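Local coordinates for putative major capsid protein (Cafeteriavirus-dependent mavirus, PDB 6G44) that probably builds the icosahedral shell of the virophage, assembling as trimers of double jelly-roll subunits, at residues Q131-L139 / S383-F391; H319-N330 / N445-F456. All blocks are in the same frame, centred on the assembly; numbering follows the deposited sequence. Where two conformers were deposited one is given.

Contact 1 of 2, residues Q131-L139 / S383-F391. With SO4 (sulfate ion), chain Z.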
loop_
_atom_site.group_PDB
_atom_site.type_symbol
_atom_site.label_atom_id
_atom_site.label_comp_id
_atom_site.label_asym_id
_atom_site.label_seq_id
_atom_site.Cartn_x
_atom_site.Cartn_y
_atom_site.Cartn_z
ATOM N N GLN C 131 -12.180 9.710 10.471
ATOM C CA GLN C 131 -11.426 8.444 10.415
ATOM C C GLN C 131 -11.914 7.513 9.306
ATOM O O GLN C 131 -11.165 6.624 8.879
ATOM C CB GLN C 131 -11.459 7.698 11.770
ATOM C CG GLN C 131 -12.818 7.171 12.164
ATOM C CD GLN C 131 -12.902 6.638 13.580
ATOM O OE1 GLN C 131 -11.887 6.343 14.203
ATOM N NE2 GLN C 131 -14.130 6.519 14.109
ATOM N N TYR C 132 -13.162 7.706 8.870
ATOM C CA TYR C 132 -13.787 6.806 7.885
ATOM C C TYR C 132 -13.628 7.269 6.461
ATOM O O TYR C 132 -13.926 6.486 5.562
ATOM C CB TYR C 132 -15.272 6.604 8.155
ATOM C CG TYR C 132 -15.556 5.785 9.366
ATOM C CD1 TYR C 132 -15.222 4.438 9.418
ATOM C CD2 TYR C 132 -16.168 6.337 10.471
ATOM C CE1 TYR C 132 -15.507 3.671 10.531
ATOM C CE2 TYR C 132 -16.455 5.580 11.589
ATOM C CZ TYR C 132 -16.131 4.247 11.623
ATOM O OH TYR C 132 -16.412 3.519 12.760
ATOM N N ASN C 133 -13.250 8.505 6.191
ATOM C CA ASN C 133 -13.082 8.853 4.756
ATOM C C ASN C 133 -11.883 9.676 4.382
ATOM O O ASN C 133 -11.778 10.109 3.225
ATOM C CB ASN C 133 -14.385 9.402 4.158
ATOM C CG ASN C 133 -14.599 10.836 4.490
ATOM O OD1 ASN C 133 -14.098 11.335 5.500
ATOM N ND2 ASN C 133 -15.314 11.532 3.631
ATOM N N ALA C 134 -10.930 9.786 5.294
ATOM C CA ALA C 134 -9.647 10.373 5.025
ATOM C C ALA C 134 -8.695 9.392 4.410
ATOM O O ALA C 134 -8.862 8.172 4.470
ATOM C CB ALA C 134 -9.049 10.919 6.321
ATOM N N ASP C 135 -7.651 9.932 3.815
ATOM C CA ASP C 135 -6.559 9.124 3.345
ATOM C C ASP C 135 -5.844 8.416 4.519
ATOM O O ASP C 135 -5.361 9.086 5.428
ATOM C CB ASP C 135 -5.589 10.059 2.607
ATOM C CG ASP C 135 -4.384 9.348 2.060
ATOM O OD1 ASP C 135 -4.264 8.107 2.180
ATOM O OD2 ASP C 135 -3.538 10.062 1.480
ATOM N N PRO C 136 -5.799 7.070 4.544
ATOM C CA PRO C 136 -5.127 6.365 5.647
ATOM C C PRO C 136 -3.647 6.740 5.891
ATOM O O PRO C 136 -3.163 6.652 7.018
ATOM C CB PRO C 136 -5.277 4.887 5.273
ATOM C CG PRO C 136 -6.481 4.850 4.432
ATOM C CD PRO C 136 -6.432 6.103 3.622
ATOM N N LEU C 137 -2.964 7.207 4.849
ATOM C CA LEU C 137 -1.612 7.756 5.009
ATOM C C LEU C 137 -1.570 9.046 5.854
ATOM O O LEU C 137 -0.686 9.211 6.716
ATOM C CB LEU C 137 -0.980 8.010 3.637
ATOM C CG LEU C 137 -0.977 6.807 2.678
ATOM C CD1 LEU C 137 -0.345 7.211 1.345
ATOM C CD2 LEU C 137 -0.270 5.598 3.291
ATOM N N GLU C 138 -2.494 9.967 5.608
ATOM C CA GLU C 138 -2.623 11.150 6.453
ATOM C C GLU C 138 -3.037 10.750 7.868
ATOM O O GLU C 138 -2.550 11.323 8.837
ATOM C CB GLU C 138 -3.627 12.185 5.893
ATOM C CG GLU C 138 -3.063 13.115 4.825
ATOM C CD GLU C 138 -2.070 14.147 5.349
ATOM O OE1 GLU C 138 -1.233 14.568 4.526
ATOM O OE2 GLU C 138 -2.135 14.594 6.537
ATOM N N LEU C 139 -3.943 9.782 8.004
ATOM C CA LEU C 139 -4.384 9.374 9.333
ATOM C C LEU C 139 -3.222 8.865 10.180
ATOM O O LEU C 139 -3.178 9.117 11.392
ATOM C CB LEU C 139 -5.514 8.331 9.228
ATOM C CG LEU C 139 -6.859 8.847 8.722
ATOM C CD1 LEU C 139 -7.879 7.700 8.669
ATOM C CD2 LEU C 139 -7.426 10.012 9.505
ATOM N N SER C 383 -18.278 4.936 -0.469
ATOM C CA SER C 383 -16.901 4.753 -0.956
ATOM C C SER C 383 -16.533 5.747 -2.051
ATOM O O SER C 383 -15.370 6.193 -2.112
ATOM C CB SER C 383 -16.702 3.326 -1.441
ATOM O OG SER C 383 -16.868 2.399 -0.378
ATOM N N SER C 384 -17.512 6.166 -2.857
ATOM C CA SER C 384 -17.255 7.178 -3.896
ATOM C C SER C 384 -16.897 8.536 -3.315
ATOM O O SER C 384 -16.325 9.378 -4.006
ATOM C CB SER C 384 -18.448 7.305 -4.858
ATOM O OG SER C 384 -19.510 8.044 -4.296
ATOM N N ASN C 385 -17.243 8.728 -2.046
ATOM C CA ASN C 385 -16.982 9.932 -1.283
ATOM C C ASN C 385 -15.943 9.696 -0.198
ATOM O O ASN C 385 -15.855 10.469 0.785
ATOM C CB ASN C 385 -18.311 10.443 -0.724
ATOM C CG ASN C 385 -19.212 10.929 -1.820
ATOM O OD1 ASN C 385 -18.759 11.688 -2.707
ATOM N ND2 ASN C 385 -20.479 10.456 -1.842
ATOM N N GLY C 386 -15.151 8.639 -0.355
ATOM C CA GLY C 386 -13.972 8.407 0.460
ATOM C C GLY C 386 -14.068 7.337 1.521
ATOM O O GLY C 386 -13.042 7.027 2.137
ATOM N N TYR C 387 -15.241 6.726 1.747
ATOM C CA TYR C 387 -15.346 5.687 2.773
ATOM C C TYR C 387 -14.258 4.647 2.560
ATOM O O TYR C 387 -14.123 4.127 1.463
ATOM C CB TYR C 387 -16.726 5.050 2.766
ATOM C CG TYR C 387 -16.921 4.108 3.915
ATOM C CD1 TYR C 387 -17.318 4.581 5.178
ATOM C CD2 TYR C 387 -16.727 2.741 3.755
ATOM C CE1 TYR C 387 -17.451 3.734 6.267
ATOM C CE2 TYR C 387 -16.879 1.876 4.820
ATOM C CZ TYR C 387 -17.276 2.361 6.065
ATOM O OH TYR C 387 -17.437 1.485 7.133
ATOM N N ASN C 388 -13.529 4.337 3.629
ATOM C CA ASN C 388 -12.217 3.668 3.520
ATOM C C ASN C 388 -12.114 2.315 4.199
ATOM O O ASN C 388 -11.012 1.796 4.347
ATOM C CB ASN C 388 -11.097 4.610 3.999
ATOM C CG ASN C 388 -11.229 4.978 5.454
ATOM O OD1 ASN C 388 -11.916 4.304 6.229
ATOM N ND2 ASN C 388 -10.582 6.093 5.845
ATOM N N LYS C 389 -13.237 1.707 4.562
ATOM C CA LYS C 389 -13.258 0.402 5.212
ATOM C C LYS C 389 -13.978 -0.653 4.382
ATOM O O LYS C 389 -14.737 -0.336 3.472
ATOM C CB LYS C 389 -13.897 0.473 6.600
ATOM C CG LYS C 389 -13.201 1.439 7.546
ATOM C CD LYS C 389 -11.726 1.135 7.726
ATOM C CE LYS C 389 -11.482 -0.182 8.445
ATOM N NZ LYS C 389 -10.046 -0.550 8.442
ATOM N N ARG C 390 -13.706 -1.901 4.735
ATOM C CA ARG C 390 -14.265 -3.084 4.037
ATOM C C ARG C 390 -15.788 -3.169 4.185
ATOM O O ARG C 390 -16.374 -2.636 5.142
ATOM C CB ARG C 390 -13.617 -4.365 4.541
ATOM C CG ARG C 390 -13.958 -4.683 5.993
ATOM C CD ARG C 390 -13.174 -5.830 6.592
ATOM N NE ARG C 390 -11.767 -5.481 6.743
ATOM C CZ ARG C 390 -10.891 -6.279 7.317
ATOM N NH1 ARG C 390 -11.275 -7.436 7.793
ATOM N NH2 ARG C 390 -9.623 -5.900 7.475
ATOM N N PHE C 391 -16.428 -3.875 3.252
ATOM C CA PHE C 391 -17.878 -4.005 3.252
ATOM C C PHE C 391 -18.421 -4.685 4.527
ATOM O O PHE C 391 -19.460 -4.272 5.048
ATOM C CB PHE C 391 -18.350 -4.755 1.998
ATOM C CG PHE C 391 -19.843 -4.884 1.898
ATOM C CD1 PHE C 391 -20.650 -3.742 1.848
ATOM C CD2 PHE C 391 -20.457 -6.121 1.891
ATOM C CE1 PHE C 391 -22.045 -3.830 1.772
ATOM C CE2 PHE C 391 -21.839 -6.212 1.820
ATOM C CZ PHE C 391 -22.620 -5.087 1.755
HETATM S S SO4 Z . -9.958 -2.621 5.369
HETATM O O1 SO4 Z . -11.196 -2.700 6.127
HETATM O O2 SO4 Z . -9.158 -3.815 5.587
HETATM O O3 SO4 Z . -9.191 -1.417 5.823
HETATM O O4 SO4 Z . -10.277 -2.459 3.926
HETATM O O HOH W 1 -10.365 4.147 8.543
HETATM O O HOH W 2 -10.373 7.716 1.847
#
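Asn388 reaches into the turn formed by Gln131 to Ala134 and ties its carbonyls together. With CG set between the backbone N and the carbonyl carbon (chi1 63°), the side chain folds back over the Tyr132 peptide: CB lies 3.7 Å from Tyr132 O, and CG approaches the same oxygen more closely. OD1 comes to 3.0 Å from Tyr132 O, a tight approach of two acceptors tolerated beside the bonds of the amide. ND2 uses both hydrogens, donating to Gln131 O at 3.1 Å and Ala134 O at 3.0 Å. Both acceptors lie in its amide plane, but Ala134 O is met on a lone pair, whereas Gln131 O is approached from above its carbonyl plane. These two carbonyls identify the nitrogen, and a water donating to OD1 and Gln131 O is consistent with that. The backbone N of Asn388 adds a weak bond to Tyr132 O. Farther along, Asn133 ND2 donates to Asn385 O (3.1 Å), just where Gly386 closes helix 375-384 in a Schellman motif. The rings of Tyr132 and Tyr387 run side by side, nearly parallel but slid apart. Lys389 NZ, also paired with Glu150, and Arg390 N, NE and NH2 bind a sulfate, probably from the crystallisation liquor, which Ser172 of the second subunit also holds. The turn is thus joined to the loop largely through main-chain carbonyls, while the basic pair gathers an anion at a subunit boundary.

Contact 2 of 2, residues H319-N330 / N445-F456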
loop_
_atom_site.group_PDB
_atom_site.type_symbol
_atom_site.label_atom_id
_atom_site.label_comp_id
_atom_site.label_asym_id
_atom_site.label_seq_id
_atom_site.Cartn_x
_atom_site.Cartn_y
_atom_site.Cartn_z
ATOM N N HIS C 319 -35.261 -1.745 11.585
ATOM C CA HIS C 319 -35.615 -0.541 12.336
ATOM C C HIS C 319 -35.552 0.673 11.432
ATOM O O HIS C 319 -34.712 0.745 10.542
ATOM C CB HIS C 319 -34.656 -0.355 13.492
ATOM C CG HIS C 319 -34.678 -1.492 14.451
ATOM N ND1 HIS C 319 -35.768 -1.735 15.259
ATOM C CD2 HIS C 319 -33.785 -2.478 14.695
ATOM C CE1 HIS C 319 -35.525 -2.814 15.985
ATOM N NE2 HIS C 319 -34.335 -3.289 15.659
ATOM N N ILE C 320 -36.472 1.611 11.625
ATOM C CA ILE C 320 -36.512 2.836 10.829
ATOM C C ILE C 320 -36.463 4.048 11.728
ATOM O O ILE C 320 -37.173 4.132 12.752
ATOM C CB ILE C 320 -37.777 2.889 9.932
ATOM C CG1 ILE C 320 -37.860 1.639 9.041
ATOM C CG2 ILE C 320 -37.802 4.174 9.106
ATOM C CD1 ILE C 320 -39.164 1.439 8.286
ATOM N N LEU C 321 -35.655 5.020 11.336
ATOM C CA LEU C 321 -35.642 6.321 11.997
ATOM C C LEU C 321 -35.676 7.370 10.906
ATOM O O LEU C 321 -35.034 7.221 9.857
ATOM C CB LEU C 321 -34.401 6.498 12.873
ATOM C CG LEU C 321 -34.349 5.799 14.229
ATOM C CD1 LEU C 321 -32.969 5.880 14.870
ATOM C CD2 LEU C 321 -35.394 6.428 15.154
ATOM N N THR C 322 -36.428 8.446 11.156
ATOM C CA THR C 322 -36.528 9.556 10.235
ATOM C C THR C 322 -36.318 10.867 10.982
ATOM O O THR C 322 -37.029 11.149 11.956
ATOM C CB THR C 322 -37.914 9.597 9.544
ATOM O OG1 THR C 322 -38.194 8.330 8.921
ATOM C CG2 THR C 322 -37.968 10.676 8.496
ATOM N N THR C 323 -35.377 11.692 10.514
ATOM C CA THR C 323 -35.146 12.984 11.147
ATOM C C THR C 323 -36.383 13.857 11.003
ATOM O O THR C 323 -37.193 13.672 10.106
ATOM C CB THR C 323 -33.970 13.774 10.524
ATOM O OG1 THR C 323 -34.273 14.132 9.174
ATOM C CG2 THR C 323 -32.660 12.975 10.590
ATOM N N HIS C 324 -36.495 14.837 11.888
ATOM C CA HIS C 324 -37.382 15.955 11.637
ATOM C C HIS C 324 -36.820 16.716 10.434
ATOM O O HIS C 324 -35.667 16.474 10.004
ATOM C CB HIS C 324 -37.454 16.847 12.870
ATOM C CG HIS C 324 -38.003 16.151 14.077
ATOM N ND1 HIS C 324 -39.228 15.518 14.074
ATOM C CD2 HIS C 324 -37.483 15.957 15.313
ATOM C CE1 HIS C 324 -39.447 14.979 15.263
ATOM N NE2 HIS C 324 -38.404 15.233 16.032
ATOM N N SER C 325 -37.599 17.618 9.849
ATOM C CA SER C 325 -37.107 18.436 8.746
ATOM C C SER C 325 -35.961 19.294 9.245
ATOM O O SER C 325 -36.045 19.881 10.322
ATOM C CB SER C 325 -38.237 19.292 8.132
ATOM O OG SER C 325 -37.778 20.020 7.010
ATOM N N MET C 326 -34.864 19.299 8.496
ATOM C CA MET C 326 -33.674 20.071 8.817
ATOM C C MET C 326 -33.586 21.256 7.868
ATOM O O MET C 326 -33.435 21.082 6.642
ATOM C CB MET C 326 -32.419 19.190 8.681
ATOM C CG MET C 326 -32.420 18.020 9.650
ATOM S SD MET C 326 -31.054 16.865 9.365
ATOM C CE MET C 326 -31.568 16.003 7.884
ATOM N N ALA C 327 -33.678 22.463 8.442
ATOM C CA ALA C 327 -33.661 23.715 7.699
ATOM C C ALA C 327 -32.225 24.182 7.566
ATOM O O ALA C 327 -31.537 24.328 8.568
ATOM C CB ALA C 327 -34.489 24.767 8.452
ATOM N N MET C 328 -31.768 24.392 6.334
ATOM C CA MET C 328 -30.422 24.886 6.075
ATOM C C MET C 328 -30.499 26.162 5.257
ATOM O O MET C 328 -31.276 26.238 4.327
ATOM C CB MET C 328 -29.610 23.823 5.338
ATOM C CG MET C 328 -29.269 22.669 6.269
ATOM S SD MET C 328 -28.523 21.244 5.440
ATOM C CE MET C 328 -29.964 20.358 4.947
ATOM N N ASN C 329 -29.657 27.140 5.579
ATOM C CA ASN C 329 -29.672 28.425 4.842
ATOM C C ASN C 329 -28.821 28.436 3.559
ATOM O O ASN C 329 -28.821 29.418 2.805
ATOM C CB ASN C 329 -29.211 29.564 5.756
ATOM C CG ASN C 329 -30.126 29.764 6.947
ATOM O OD1 ASN C 329 -31.347 29.697 6.816
ATOM N ND2 ASN C 329 -29.544 30.040 8.106
ATOM N N ASN C 330 -28.083 27.346 3.315
ATOM C CA ASN C 330 -27.183 27.225 2.176
ATOM C C ASN C 330 -26.947 25.711 1.988
ATOM O O ASN C 330 -27.341 24.930 2.854
ATOM C CB ASN C 330 -25.890 28.003 2.443
ATOM C CG ASN C 330 -25.210 27.568 3.715
ATOM O OD1 ASN C 330 -24.637 26.474 3.770
ATOM N ND2 ASN C 330 -25.279 28.407 4.757
ATOM N N ASN C 445 -25.910 29.739 -1.964
ATOM C CA ASN C 445 -26.615 30.430 -0.880
ATOM C C ASN C 445 -28.135 30.292 -1.023
ATOM O O ASN C 445 -28.884 31.266 -0.973
ATOM C CB ASN C 445 -26.206 31.903 -0.820
ATOM C CG ASN C 445 -26.703 32.578 0.438
ATOM O OD1 ASN C 445 -27.007 31.919 1.432
ATOM N ND2 ASN C 445 -26.803 33.904 0.396
ATOM N N LYS C 446 -28.600 29.067 -1.187
ATOM C CA LYS C 446 -29.999 28.769 -1.400
ATOM C C LYS C 446 -30.453 27.987 -0.180
ATOM O O LYS C 446 -29.793 27.004 0.206
ATOM C CB LYS C 446 -30.178 27.914 -2.646
ATOM C CG LYS C 446 -31.620 27.491 -2.877
ATOM C CD LYS C 446 -31.809 26.562 -4.059
ATOM C CE LYS C 446 -33.184 25.926 -3.999
ATOM N NZ LYS C 446 -34.281 26.954 -4.042
ATOM N N SER C 447 -31.571 28.397 0.423
ATOM C CA SER C 447 -32.123 27.697 1.573
ATOM C C SER C 447 -32.768 26.386 1.111
ATOM O O SER C 447 -33.446 26.349 0.072
ATOM C CB SER C 447 -33.159 28.568 2.306
ATOM O OG SER C 447 -32.562 29.759 2.798
ATOM N N ILE C 448 -32.539 25.321 1.862
ATOM C CA ILE C 448 -33.137 24.015 1.592
ATOM C C ILE C 448 -33.660 23.391 2.870
ATOM O O ILE C 448 -33.243 23.742 3.978
ATOM C CB ILE C 448 -32.145 23.031 0.906
ATOM C CG1 ILE C 448 -30.888 22.801 1.772
ATOM C CG2 ILE C 448 -31.812 23.542 -0.485
ATOM C CD1 ILE C 448 -29.999 21.676 1.255
ATOM N N ASN C 449 -34.592 22.458 2.704
ATOM C CA ASN C 449 -35.049 21.618 3.805
ATOM C C ASN C 449 -34.778 20.166 3.450
ATOM O O ASN C 449 -35.057 19.759 2.336
ATOM C CB ASN C 449 -36.538 21.820 4.065
ATOM C CG ASN C 449 -36.874 23.259 4.430
ATOM O OD1 ASN C 449 -36.292 23.830 5.345
ATOM N ND2 ASN C 449 -37.812 23.844 3.708
ATOM N N MET C 450 -34.171 19.423 4.375
ATOM C CA MET C 450 -33.844 18.010 4.169
ATOM C C MET C 450 -34.446 17.145 5.275
ATOM O O MET C 450 -34.453 17.517 6.434
ATOM C CB MET C 450 -32.320 17.830 4.134
ATOM C CG MET C 450 -31.865 16.385 3.904
ATOM S SD MET C 450 -30.064 16.129 3.985
ATOM C CE MET C 450 -29.664 16.612 2.342
ATOM N N GLN C 451 -34.867 15.936 4.898
ATOM C CA GLN C 451 -35.257 14.920 5.836
ATOM C C GLN C 451 -34.569 13.621 5.396
ATOM O O GLN C 451 -34.479 13.341 4.203
ATOM C CB GLN C 451 -36.783 14.758 5.810
ATOM C CG GLN C 451 -37.365 13.847 6.872
ATOM C CD GLN C 451 -38.863 14.079 7.055
ATOM O OE1 GLN C 451 -39.613 14.087 6.084
ATOM N NE2 GLN C 451 -39.290 14.284 8.292
ATOM N N VAL C 452 -34.074 12.873 6.376
ATOM C CA VAL C 452 -33.368 11.600 6.132
ATOM C C VAL C 452 -34.066 10.471 6.870
ATOM O O VAL C 452 -34.248 10.555 8.074
ATOM C CB VAL C 452 -31.899 11.716 6.595
ATOM C CG1 VAL C 452 -31.175 10.375 6.507
ATOM C CG2 VAL C 452 -31.182 12.772 5.751
ATOM N N GLN C 453 -34.418 9.414 6.136
ATOM C CA GLN C 453 -34.941 8.166 6.703
ATOM C C GLN C 453 -33.846 7.101 6.547
ATOM O O GLN C 453 -33.338 6.943 5.440
ATOM C CB GLN C 453 -36.186 7.738 5.935
ATOM C CG GLN C 453 -36.749 6.385 6.350
ATOM C CD GLN C 453 -37.737 5.826 5.361
ATOM O OE1 GLN C 453 -37.390 4.997 4.525
ATOM N NE2 GLN C 453 -38.973 6.328 5.412
ATOM N N ALA C 454 -33.494 6.421 7.625
ATOM C CA ALA C 454 -32.538 5.312 7.581
ATOM C C ALA C 454 -33.228 4.056 8.077
ATOM O O ALA C 454 -33.871 4.099 9.126
ATOM C CB ALA C 454 -31.333 5.593 8.462
ATOM N N THR C 455 -33.068 2.960 7.343
ATOM C CA THR C 455 -33.498 1.636 7.762
ATOM C C THR C 455 -32.237 0.859 8.138
ATOM O O THR C 455 -31.251 0.860 7.367
ATOM C CB THR C 455 -34.283 0.938 6.632
ATOM O OG1 THR C 455 -35.358 1.792 6.183
ATOM C CG2 THR C 455 -34.854 -0.377 7.103
ATOM N N PHE C 456 -32.252 0.195 9.279
ATOM C CA PHE C 456 -31.027 -0.374 9.824
ATOM C C PHE C 456 -31.271 -1.568 10.701
ATOM O O PHE C 456 -32.368 -1.766 11.241
ATOM C CB PHE C 456 -30.233 0.694 10.591
ATOM C CG PHE C 456 -31.001 1.316 11.733
ATOM C CD1 PHE C 456 -31.825 2.417 11.504
ATOM C CD2 PHE C 456 -30.914 0.799 13.013
ATOM C CE1 PHE C 456 -32.530 2.992 12.567
ATOM C CE2 PHE C 456 -31.604 1.374 14.075
ATOM C CZ PHE C 456 -32.429 2.456 13.827
HETATM O O HOH W 3 -39.972 8.375 6.851
HETATM O O HOH W 4 -30.401 31.545 1.927
#
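Strands 319-322 and 326-328 both run antiparallel to strand 448-456, their short axes approaching to 4.7 and 4.8 Å, and the pairing slips by one residue between them. Main-chain bonds join His319 to Phe456, Leu321 to Ala454, Met326 to Met450 and Met328 to Ile448. At the slip, Thr323 N still bonds Val452 O, while the side chains of Thr323 and Gln451 supply two further bonds. Thr323 OG1 lies between its own backbone N and carbonyl carbon (chi1 65°), which brings it 3.1 Å from Val452 N, whose hydrogen it accepts in an almost straight bond; it donates its own hydrogen to His324 O. The extended Gln451 side chain reaches across to the 319-330 segment, and NE2 donates to Thr323 O at 2.8 Å, in the carbonyl plane. On the face carrying His319, Leu321, Met326 and Met328, the Phe456 ring receives His319 CB over one face, 3.8 Å from its centroid, while Leu321 CG sits at the ring edge and Leu321 CD1 touches CZ of Phe456 at 3.6 Å. Toward the other end of the pairing, Met328 CE presses on Met450 CB (3.5 Å), and Met326 CE meets Val452 CG2 (3.9 Å). The other face is more polar: a water joins Thr322 OG1 to Gln453 NE2, and Ile320 CG2 rests on Gln453 CG. Strand 319-328 is outermost in this four-stranded antiparallel sheet within the chain; strand 448-457 also pairs with 355-363, and the apolar face packs on strands 286-305 and 464-482, as expected where two jelly-roll sheets face each other.

Contacts 1 and 2 are separate sites in the subunit, their centres 24 Å apart and their nearest atoms about 12 Å apart, with no direct touch. Their segments alternate along the chain: 131-139, 319-330, 383-391 and 445-456. Contact 2 belongs wholly to the later part of the chain, where it pairs two strands of one sheet, whereas contact 1 brings a turn from the earlier part against the loop after helix 375-384. Strand 334-341, which follows 319-328, supplies Met334 to Asn133 and Asn385. Only contact 1 binds a sulfate directly, near the second subunit; contact 2 is touched by no other chain of the trimer.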